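Local coordinates for protein family 88 glycosyl hydrolase (PDB 5NOA) that probably hydrolyses terminal unsaturated uronyl sugars from polysaccharide fragments, in a gut bacterium's breakdown of complex arabinogalactan proteins such as gum arabic, at residues Val168-Tyr173 with Glu183-Tyr188; Pro287-Thr292 with Lys322-Val327; Gly336-Ile341 with Ser357-Gly362. All coordinates share one frame; numbering follows the deposited sequence.

Interaction 1 of 3, residues Val168-Tyr173 with Glu183-Tyr188; sequences VMTKLY and EKLHEY
Met169 and Leu185 mark the point where two helices, successive in the chain, run alongside each other in nearly opposite directions. The axes of 168-173 and 183-188 approach to 9.8 Å at an angle of 172°, and Met169 and Leu185, with CA atoms 6.1 Å apart, are the closest pair along the backbone.

Apolar packing carries the contact, and no hydrogen bond crosses it. At its centre the two side chains meet at their roots, Met169 CB lying 4.0 Å from Leu185 CB. The thioether then reaches to the other helix: with the Met169 chain bent at chi2 (-58°) and chi3 (-87°), its terminal CE lies 3.8 Å from Lys184 CB and also packs against the backbone at Leu185 N. The same methyl comes within 4.2 Å of CE2 of Tyr188, approaching that ring obliquely. The one methyl thus fits among Lys184, Leu185 and Tyr188, residues about one helical turn apart. A second, smaller patch joins Thr170 CG2 to Leu185 CD2 at 4.0 Å, while Thr170 OG1 is turned back to the carbonyl of Pro167, leaving the methyl for the interface.

No polar pair joins the two segments; the salt bridge of Lys184 stays within its own helix, NZ leading away to Glu187 OE1 at 2.9 Å.

Such an antiparallel pair of successive helices is consistent with the helical-hairpin architecture of the six-hairpin clan to which this family belongs. Helix 160-176 and helix 180-196 are joined by a short connection, with Met148 of helix 135-149 touching both Met169 and Lys184. Trp156 packs on Met169 and Leu185 and meets the Tyr188 ring edge-to-face.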
loop_
_atom_site.group_PDB
_atom_site.type_symbol
_atom_site.label_atom_id
_atom_site.label_comp_id
_atom_site.label_asym_id
_atom_site.label_seq_id
_atom_site.Cartn_x
_atom_site.Cartn_y
_atom_site.Cartn_z
ATOM N N VAL A 168 0.712 -10.152 -3.551
ATOM C CA VAL A 168 0.786 -11.565 -3.199
ATOM C C VAL A 168 0.793 -12.412 -4.456
ATOM O O VAL A 168 1.539 -13.379 -4.576
ATOM C CB VAL A 168 -0.388 -11.985 -2.288
ATOM C CG1 VAL A 168 -0.385 -13.506 -2.040
ATOM C CG2 VAL A 168 -0.315 -11.280 -0.945
ATOM N N MET A 169 -0.046 -12.027 -5.407
ATOM C CA MET A 169 -0.179 -12.799 -6.649
ATOM C C MET A 169 1.104 -12.789 -7.448
ATOM O O MET A 169 1.569 -13.822 -7.937
ATOM C CB MET A 169 -1.343 -12.285 -7.487
ATOM C CG MET A 169 -2.676 -12.156 -6.746
ATOM S SD MET A 169 -3.295 -13.663 -5.991
ATOM C CE MET A 169 -4.189 -14.363 -7.375
ATOM N N THR A 170 1.712 -11.606 -7.571
ATOM C CA THR A 170 2.948 -11.499 -8.337
ATOM C C THR A 170 4.114 -12.160 -7.591
ATOM O O THR A 170 4.964 -12.807 -8.224
ATOM C CB THR A 170 3.251 -10.042 -8.696
ATOM O OG1 THR A 170 3.139 -9.217 -7.547
ATOM C CG2 THR A 170 2.304 -9.501 -9.739
ATOM N N LYS A 171 4.218 -11.995 -6.270
ATOM C CA LYS A 171 5.323 -12.603 -5.509
ATOM C C LYS A 171 5.216 -14.113 -5.577
ATOM O O LYS A 171 6.219 -14.805 -5.773
ATOM C CB LYS A 171 5.335 -12.085 -4.095
ATOM C CG LYS A 171 5.777 -10.638 -3.995
ATOM C CD LYS A 171 5.621 -10.119 -2.566
ATOM C CE LYS A 171 5.878 -8.641 -2.455
ATOM N NZ LYS A 171 7.312 -8.304 -2.585
ATOM N N LEU A 172 4.007 -14.653 -5.421
ATOM C CA LEU A 172 3.873 -16.099 -5.474
ATOM C C LEU A 172 4.063 -16.650 -6.874
ATOM O O LEU A 172 4.574 -17.749 -7.020
ATOM C CB LEU A 172 2.560 -16.578 -4.838
ATOM C CG LEU A 172 2.491 -16.391 -3.299
ATOM C CD1 LEU A 172 1.095 -16.806 -2.857
ATOM C CD2 LEU A 172 3.527 -17.234 -2.569
ATOM N N TYR A 173 3.683 -15.867 -7.883
ATOM C CA TYR A 173 4.033 -16.276 -9.251
ATOM C C TYR A 173 5.531 -16.434 -9.411
ATOM O O TYR A 173 6.023 -17.416 -9.960
ATOM C CB TYR A 173 3.477 -15.318 -10.311
ATOM C CG TYR A 173 3.971 -15.713 -11.664
ATOM C CD1 TYR A 173 3.388 -16.799 -12.317
ATOM C CD2 TYR A 173 5.099 -15.135 -12.230
ATOM C CE1 TYR A 173 3.855 -17.251 -13.516
ATOM C CE2 TYR A 173 5.605 -15.586 -13.412
ATOM C CZ TYR A 173 4.972 -16.642 -14.074
ATOM O OH TYR A 173 5.467 -17.069 -15.256
ATOM N N GLU A 183 -3.394 -15.118 -13.962
ATOM C CA GLU A 183 -4.742 -15.107 -14.487
ATOM C C GLU A 183 -5.750 -14.579 -13.465
ATOM O O GLU A 183 -6.626 -13.746 -13.768
ATOM C CB GLU A 183 -5.147 -16.495 -14.943
ATOM C CG GLU A 183 -6.577 -16.636 -15.412
ATOM C CD GLU A 183 -6.975 -15.688 -16.521
ATOM O OE1 GLU A 183 -6.152 -15.447 -17.474
ATOM O OE2 GLU A 183 -8.151 -15.201 -16.420
ATOM N N LYS A 184 -5.622 -15.055 -12.245
ATOM C CA LYS A 184 -6.513 -14.625 -11.168
ATOM C C LYS A 184 -6.244 -13.209 -10.693
ATOM O O LYS A 184 -7.192 -12.525 -10.299
ATOM C CB LYS A 184 -6.493 -15.671 -10.052
ATOM C CG LYS A 184 -7.172 -16.980 -10.471
ATOM C CD LYS A 184 -8.686 -16.868 -10.423
ATOM C CE LYS A 184 -9.378 -18.134 -10.893
ATOM N NZ LYS A 184 -10.848 -18.015 -10.752
ATOM N N LEU A 185 -4.987 -12.760 -10.735
ATOM C CA LEU A 185 -4.725 -11.330 -10.499
ATOM C C LEU A 185 -5.620 -10.508 -11.416
ATOM O O LEU A 185 -6.288 -9.554 -10.995
ATOM C CB LEU A 185 -3.244 -11.052 -10.789
ATOM C CG LEU A 185 -2.829 -9.576 -10.869
ATOM C CD1 LEU A 185 -3.086 -8.860 -9.586
ATOM C CD2 LEU A 185 -1.385 -9.512 -11.284
ATOM N N HIS A 186 -5.642 -10.880 -12.711
ATOM C CA HIS A 186 -6.451 -10.117 -13.658
ATOM C C HIS A 186 -7.946 -10.229 -13.361
ATOM O O HIS A 186 -8.659 -9.221 -13.375
ATOM C CB HIS A 186 -6.165 -10.584 -15.057
ATOM C CG HIS A 186 -6.873 -9.792 -16.075
ATOM N ND1 HIS A 186 -8.016 -10.238 -16.682
ATOM C CD2 HIS A 186 -6.657 -8.541 -16.542
ATOM C CE1 HIS A 186 -8.462 -9.314 -17.514
ATOM N NE2 HIS A 186 -7.659 -8.265 -17.439
ATOM N N GLU A 187 -8.418 -11.451 -13.100
ATOM C CA GLU A 187 -9.840 -11.647 -12.872
ATOM C C GLU A 187 -10.310 -10.868 -11.636
ATOM O O GLU A 187 -11.338 -10.173 -11.665
ATOM C CB GLU A 187 -10.125 -13.129 -12.707
ATOM C CG GLU A 187 -11.595 -13.396 -12.492
ATOM C CD GLU A 187 -11.963 -14.841 -12.447
ATOM O OE1 GLU A 187 -11.091 -15.717 -12.458
ATOM O OE2 GLU A 187 -13.201 -15.064 -12.365
ATOM N N TYR A 188 -9.544 -10.945 -10.563
ATOM C CA TYR A 188 -9.943 -10.272 -9.329
ATOM C C TYR A 188 -9.848 -8.750 -9.452
ATOM O O TYR A 188 -10.696 -8.031 -8.911
ATOM C CB TYR A 188 -9.153 -10.792 -8.125
ATOM C CG TYR A 188 -9.314 -12.272 -7.807
ATOM C CD1 TYR A 188 -10.416 -13.012 -8.203
ATOM C CD2 TYR A 188 -8.301 -12.925 -7.118
ATOM C CE1 TYR A 188 -10.520 -14.368 -7.853
ATOM C CE2 TYR A 188 -8.371 -14.251 -6.820
ATOM C CZ TYR A 188 -9.500 -14.975 -7.181
ATOM O OH TYR A 188 -9.541 -16.301 -6.834
#

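Interaction 2 of 3, residues Pro287-Thr292 with Lys322-Val327; sequences PETSGT and KYLSTV
Thr289 and Leu324 bring the backbones of 287-292 and 322-327 to a CA separation of 7.1 Å. The first segment passes from loop into the opening turn of helix 289-304, whereas the second is helical throughout and widens into a pi-type turn at 324-327.

Glu288 is the N-cap of the new helix. Its OE1 takes Gly291 N on the syn lone pair at 3.0 Å, while OE2 receives both Ser290 N, from above the carboxylate plane, and Ser290 OG. Across the contact, Tyr323 extends with CG anti to its backbone N (chi1 162°) and donates its hydroxyl to Thr289 OG1 at 2.8 Å, near the ring plane. Pro287 CB lies 3.6 Å from CE1 of the same ring, and Thr292 CG2 is 3.7 Å from CD2, both oblique to it. Thr292 OG1, meanwhile, bonds Glu288 O from nearly along the C=O axis (C=O...OG1 angle 166°). Beside this group, Leu324 CD2 packs on Thr289 CG2 at 4.0 Å.

Thr289 OG1 also bonds Gly336 O. Since OG1 accepts from Tyr323 OH and that carbonyl can only accept, OG1 must donate to it. The hydroxyls relay hydrogen bonds from helix 310-328 to the 336-341 loop, fixing the rotation of Thr289 within an otherwise apolar contact.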
loop_
_atom_site.group_PDB
_atom_site.type_symbol
_atom_site.label_atom_id
_atom_site.label_comp_id
_atom_site.label_asym_id
_atom_site.label_seq_id
_atom_site.Cartn_x
_atom_site.Cartn_y
_atom_site.Cartn_z
ATOM N N PRO A 287 -4.053 18.542 6.381
ATOM C CA PRO A 287 -3.140 17.499 5.991
ATOM C C PRO A 287 -3.587 16.074 6.359
ATOM O O PRO A 287 -4.219 15.825 7.370
ATOM C CB PRO A 287 -1.892 17.799 6.810
ATOM C CG PRO A 287 -2.106 18.992 7.550
ATOM C CD PRO A 287 -3.447 19.512 7.309
ATOM N N GLU A 288 -3.169 15.123 5.538
ATOM C CA GLU A 288 -3.246 13.716 5.916
ATOM C C GLU A 288 -2.043 13.029 5.303
ATOM O O GLU A 288 -1.679 13.330 4.162
ATOM C CB GLU A 288 -4.565 13.091 5.505
ATOM C CG GLU A 288 -4.866 11.761 6.217
ATOM C CD GLU A 288 -4.128 10.544 5.702
ATOM O OE1 GLU A 288 -4.080 10.378 4.469
ATOM O OE2 GLU A 288 -3.669 9.702 6.556
ATOM N N THR A 289 -1.446 12.099 6.043
ATOM C CA THR A 289 -0.162 11.530 5.655
ATOM C C THR A 289 -0.220 10.238 4.894
ATOM O O THR A 289 0.615 10.013 4.015
ATOM C CB THR A 289 0.705 11.401 6.888
ATOM O OG1 THR A 289 0.953 12.704 7.402
ATOM C CG2 THR A 289 2.029 10.681 6.662
ATOM N N SER A 290 -1.090 9.314 5.286
ATOM C CA SER A 290 -1.015 7.981 4.698
ATOM C C SER A 290 -1.302 7.964 3.205
ATOM O O SER A 290 -0.531 7.358 2.435
ATOM C CB SER A 290 -1.883 6.974 5.460
ATOM O OG SER A 290 -3.256 7.314 5.443
ATOM N N GLY A 291 -2.378 8.614 2.781
ATOM C CA GLY A 291 -2.633 8.727 1.316
ATOM C C GLY A 291 -1.489 9.396 0.610
ATOM O O GLY A 291 -0.922 8.858 -0.327
ATOM N N THR A 292 -1.112 10.565 1.107
ATOM C CA THR A 292 -0.025 11.300 0.540
ATOM C C THR A 292 1.234 10.450 0.405
ATOM O O THR A 292 1.917 10.488 -0.627
ATOM C CB THR A 292 0.290 12.542 1.395
ATOM O OG1 THR A 292 -0.878 13.348 1.486
ATOM C CG2 THR A 292 1.435 13.396 0.863
ATOM N N LYS A 322 8.107 17.385 0.264
ATOM C CA LYS A 322 8.235 18.526 1.108
ATOM C C LYS A 322 7.254 18.469 2.314
ATOM O O LYS A 322 7.639 18.663 3.462
ATOM C CB LYS A 322 8.067 19.762 0.264
ATOM C CG LYS A 322 8.015 21.015 1.066
ATOM C CD LYS A 322 8.028 22.215 0.134
ATOM C CE LYS A 322 7.753 23.499 0.877
ATOM N NZ LYS A 322 8.957 23.871 1.627
ATOM N N TYR A 323 5.997 18.156 2.042
ATOM C CA TYR A 323 5.038 17.961 3.110
ATOM C C TYR A 323 5.478 16.834 4.046
ATOM O O TYR A 323 5.434 16.982 5.275
ATOM C CB TYR A 323 3.639 17.674 2.517
ATOM C CG TYR A 323 2.738 17.046 3.562
ATOM C CD1 TYR A 323 2.158 17.801 4.575
ATOM C CD2 TYR A 323 2.559 15.676 3.605
ATOM C CE1 TYR A 323 1.419 17.218 5.575
ATOM C CE2 TYR A 323 1.795 15.086 4.592
ATOM C CZ TYR A 323 1.241 15.862 5.595
ATOM O OH TYR A 323 0.503 15.325 6.636
ATOM N N LEU A 324 5.842 15.685 3.480
ATOM C CA LEU A 324 6.168 14.538 4.348
ATOM C C LEU A 324 7.333 14.827 5.257
ATOM O O LEU A 324 7.317 14.443 6.398
ATOM C CB LEU A 324 6.438 13.304 3.500
ATOM C CG LEU A 324 5.232 12.735 2.754
ATOM C CD1 LEU A 324 5.678 11.694 1.738
ATOM C CD2 LEU A 324 4.219 12.152 3.719
ATOM N N SER A 325 8.349 15.479 4.719
ATOM C CA SER A 325 9.579 15.698 5.462
ATOM C C SER A 325 9.565 16.852 6.417
ATOM O O SER A 325 10.313 16.844 7.376
ATOM C CB SER A 325 10.747 15.791 4.482
ATOM O OG SER A 325 10.633 16.884 3.635
ATOM N N THR A 326 8.695 17.818 6.152
ATOM C CA THR A 326 8.594 19.033 6.959
ATOM C C THR A 326 7.453 19.079 7.938
ATOM O O THR A 326 7.569 19.742 8.958
ATOM C CB THR A 326 8.505 20.309 6.090
ATOM O OG1 THR A 326 7.316 20.312 5.274
ATOM C CG2 THR A 326 9.659 20.343 5.249
ATOM N N VAL A 327 6.329 18.493 7.557
ATOM C CA VAL A 327 5.111 18.612 8.344
ATOM C C VAL A 327 4.768 17.273 8.999
ATOM O O VAL A 327 4.548 17.224 10.230
ATOM C CB VAL A 327 3.939 19.135 7.492
ATOM C CG1 VAL A 327 2.678 19.198 8.303
ATOM C CG2 VAL A 327 4.291 20.491 6.894
#

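Interaction 3 of 3, residues Gly336-Ile341 with Ser357-Gly362; sequences GYVQPI and SNFGVG
Phe359 meets the 336-341 loop at its ring edge, where the carbonyl oxygen of Gln339 lies in plane, 3.6 Å from CZ of Phe359; the same oxygen bonds Arg227. Over one ring face sits Ser357 OG, above the centre and 3.1 Å from the plane. Two aliphatic groups approach obliquely: Val338 CG1 is 3.7 Å from Phe359 CE1, and Ile341 CG1 is 3.8 Å from CE2. The phenyl group reaches back over the serine because its CG occupies the crowded position between backbone N and carbonyl carbon (chi1 64°).

Val338 sends its two methyls to different parts of the helix start. Besides meeting the ring, CG1 touches Ser357 OG at 3.4 Å, while CG2 rests 4.1 Å from CA of Gly360, where the helix has no side chain and the two backbones come close. Ser357 is the N-cap here, its OG accepting from Gly360 N at 3.0 Å, with an N-H...O angle of 153°. One hydroxyl thus caps the helix and covers the aromatic ring. Ser357 N is buried with no partner.

Within the fold, the 336-341 loop lies across the start of helix 358-377. Helix 56-72 adds Trp56, whose ring meets that of Phe359 and which touches Ile341, and Ala60, which packs on Phe359; helix 29-47 touches Asn358 through Trp44.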
loop_
_atom_site.group_PDB
_atom_site.type_symbol
_atom_site.label_atom_id
_atom_site.label_comp_id
_atom_site.label_asym_id
_atom_site.label_seq_id
_atom_site.Cartn_x
_atom_site.Cartn_y
_atom_site.Cartn_z
ATOM N N GLY A 336 3.462 11.805 11.866
ATOM C CA GLY A 336 2.172 12.328 12.266
ATOM C C GLY A 336 1.187 12.569 11.155
ATOM O O GLY A 336 1.471 12.272 10.000
ATOM N N TYR A 337 0.027 13.124 11.514
ATOM C CA TYR A 337 -1.085 13.419 10.617
ATOM C C TYR A 337 -1.600 12.179 9.886
ATOM O O TYR A 337 -2.159 12.290 8.789
ATOM C CB TYR A 337 -0.784 14.571 9.657
ATOM C CG TYR A 337 -0.658 15.915 10.292
ATOM C CD1 TYR A 337 -1.783 16.642 10.643
ATOM C CD2 TYR A 337 0.572 16.477 10.481
ATOM C CE1 TYR A 337 -1.694 17.897 11.174
ATOM C CE2 TYR A 337 0.690 17.744 11.041
ATOM C CZ TYR A 337 -0.442 18.478 11.386
ATOM O OH TYR A 337 -0.316 19.719 11.898
ATOM N N VAL A 338 -1.495 11.016 10.516
ATOM C CA VAL A 338 -2.044 9.816 9.931
ATOM C C VAL A 338 -3.526 9.693 10.309
ATOM O O VAL A 338 -3.876 9.688 11.484
ATOM C CB VAL A 338 -1.278 8.568 10.350
ATOM C CG1 VAL A 338 -1.908 7.302 9.758
ATOM C CG2 VAL A 338 0.179 8.683 9.956
ATOM N N GLN A 339 -4.413 9.602 9.328
ATOM C CA GLN A 339 -5.845 9.415 9.624
ATOM C C GLN A 339 -6.019 8.078 10.372
ATOM O O GLN A 339 -5.663 7.043 9.850
ATOM C CB GLN A 339 -6.644 9.380 8.351
ATOM C CG GLN A 339 -8.148 9.191 8.533
ATOM C CD GLN A 339 -8.881 9.169 7.196
ATOM O OE1 GLN A 339 -8.303 8.922 6.159
ATOM N NE2 GLN A 339 -10.153 9.463 7.231
ATOM N N PRO A 340 -6.575 8.109 11.604
ATOM C CA PRO A 340 -6.667 6.895 12.400
ATOM C C PRO A 340 -7.786 5.958 11.962
ATOM O O PRO A 340 -8.808 6.420 11.460
ATOM C CB PRO A 340 -6.966 7.439 13.797
ATOM C CG PRO A 340 -7.556 8.753 13.601
ATOM C CD PRO A 340 -6.988 9.315 12.356
ATOM N N ILE A 341 -7.592 4.667 12.192
ATOM C CA ILE A 341 -8.622 3.670 11.887
ATOM C C ILE A 341 -9.936 4.028 12.543
ATOM O O ILE A 341 -10.999 3.968 11.910
ATOM C CB ILE A 341 -8.173 2.246 12.280
ATOM C CG1 ILE A 341 -7.015 1.817 11.378
ATOM C CG2 ILE A 341 -9.334 1.252 12.218
ATOM C CD1 ILE A 341 -6.222 0.631 11.928
ATOM N N SER A 357 0.568 5.623 13.014
ATOM C CA SER A 357 0.116 4.236 13.001
ATOM C C SER A 357 1.162 3.401 12.282
ATOM O O SER A 357 1.950 3.874 11.489
ATOM C CB SER A 357 -1.197 4.056 12.269
ATOM O OG SER A 357 -0.972 4.286 10.893
ATOM N N ASN A 358 1.058 2.105 12.515
ATOM C CA ASN A 358 1.822 1.107 11.808
ATOM C C ASN A 358 1.762 1.285 10.289
ATOM O O ASN A 358 2.802 1.376 9.636
ATOM C CB ASN A 358 1.383 -0.320 12.240
ATOM C CG ASN A 358 -0.140 -0.500 12.376
ATOM O OD1 ASN A 358 -0.951 0.223 11.822
ATOM N ND2 ASN A 358 -0.509 -1.534 13.137
ATOM N N PHE A 359 0.553 1.362 9.725
ATOM C CA PHE A 359 0.415 1.453 8.274
ATOM C C PHE A 359 0.911 2.797 7.751
ATOM O O PHE A 359 1.415 2.868 6.634
ATOM C CB PHE A 359 -1.021 1.159 7.827
ATOM C CG PHE A 359 -2.043 2.156 8.311
ATOM C CD1 PHE A 359 -2.284 3.315 7.608
ATOM C CD2 PHE A 359 -2.779 1.924 9.468
ATOM C CE1 PHE A 359 -3.192 4.236 8.084
ATOM C CE2 PHE A 359 -3.696 2.866 9.936
ATOM C CZ PHE A 359 -3.899 4.013 9.231
ATOM N N GLY A 360 0.798 3.858 8.548
ATOM C CA GLY A 360 1.288 5.179 8.139
ATOM C C GLY A 360 2.798 5.194 8.066
ATOM O O GLY A 360 3.394 5.781 7.163
ATOM N N VAL A 361 3.439 4.579 9.046
ATOM C CA VAL A 361 4.900 4.447 9.025
ATOM C C VAL A 361 5.310 3.607 7.833
ATOM O O VAL A 361 6.271 3.950 7.123
ATOM C CB VAL A 361 5.417 3.846 10.348
ATOM C CG1 VAL A 361 6.877 3.419 10.264
ATOM C CG2 VAL A 361 5.160 4.814 11.507
ATOM N N GLY A 362 4.595 2.505 7.592
ATOM C CA GLY A 362 4.898 1.701 6.418
ATOM C C GLY A 362 4.848 2.508 5.122
ATOM O O GLY A 362 5.764 2.425 4.292
#

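Interactions 1, 2 and 3 follow one another along the chain without interleaving. Interaction 1 joins helices 160-176 and 180-196; the centres of interactions 2 and 3 lie about 31 Å and 27 Å from that of interaction 1, on the opposite side of the chain's centre, and neither touches it. Interactions 2 and 3 are neighbours, their centres about 11 Å apart. The 336-341 loop leads from helix 310-328 towards helix 358-377 and meets the start of helix 289-304, where Thr289 N bonds Tyr337 O and Glu288 OE2 accepts from Gln339 N. The mainly helical fold thus combines plain helix pairing with contacts at helix starts, which join helices 289-304, 310-328 and 358-377 and the loop between the last two.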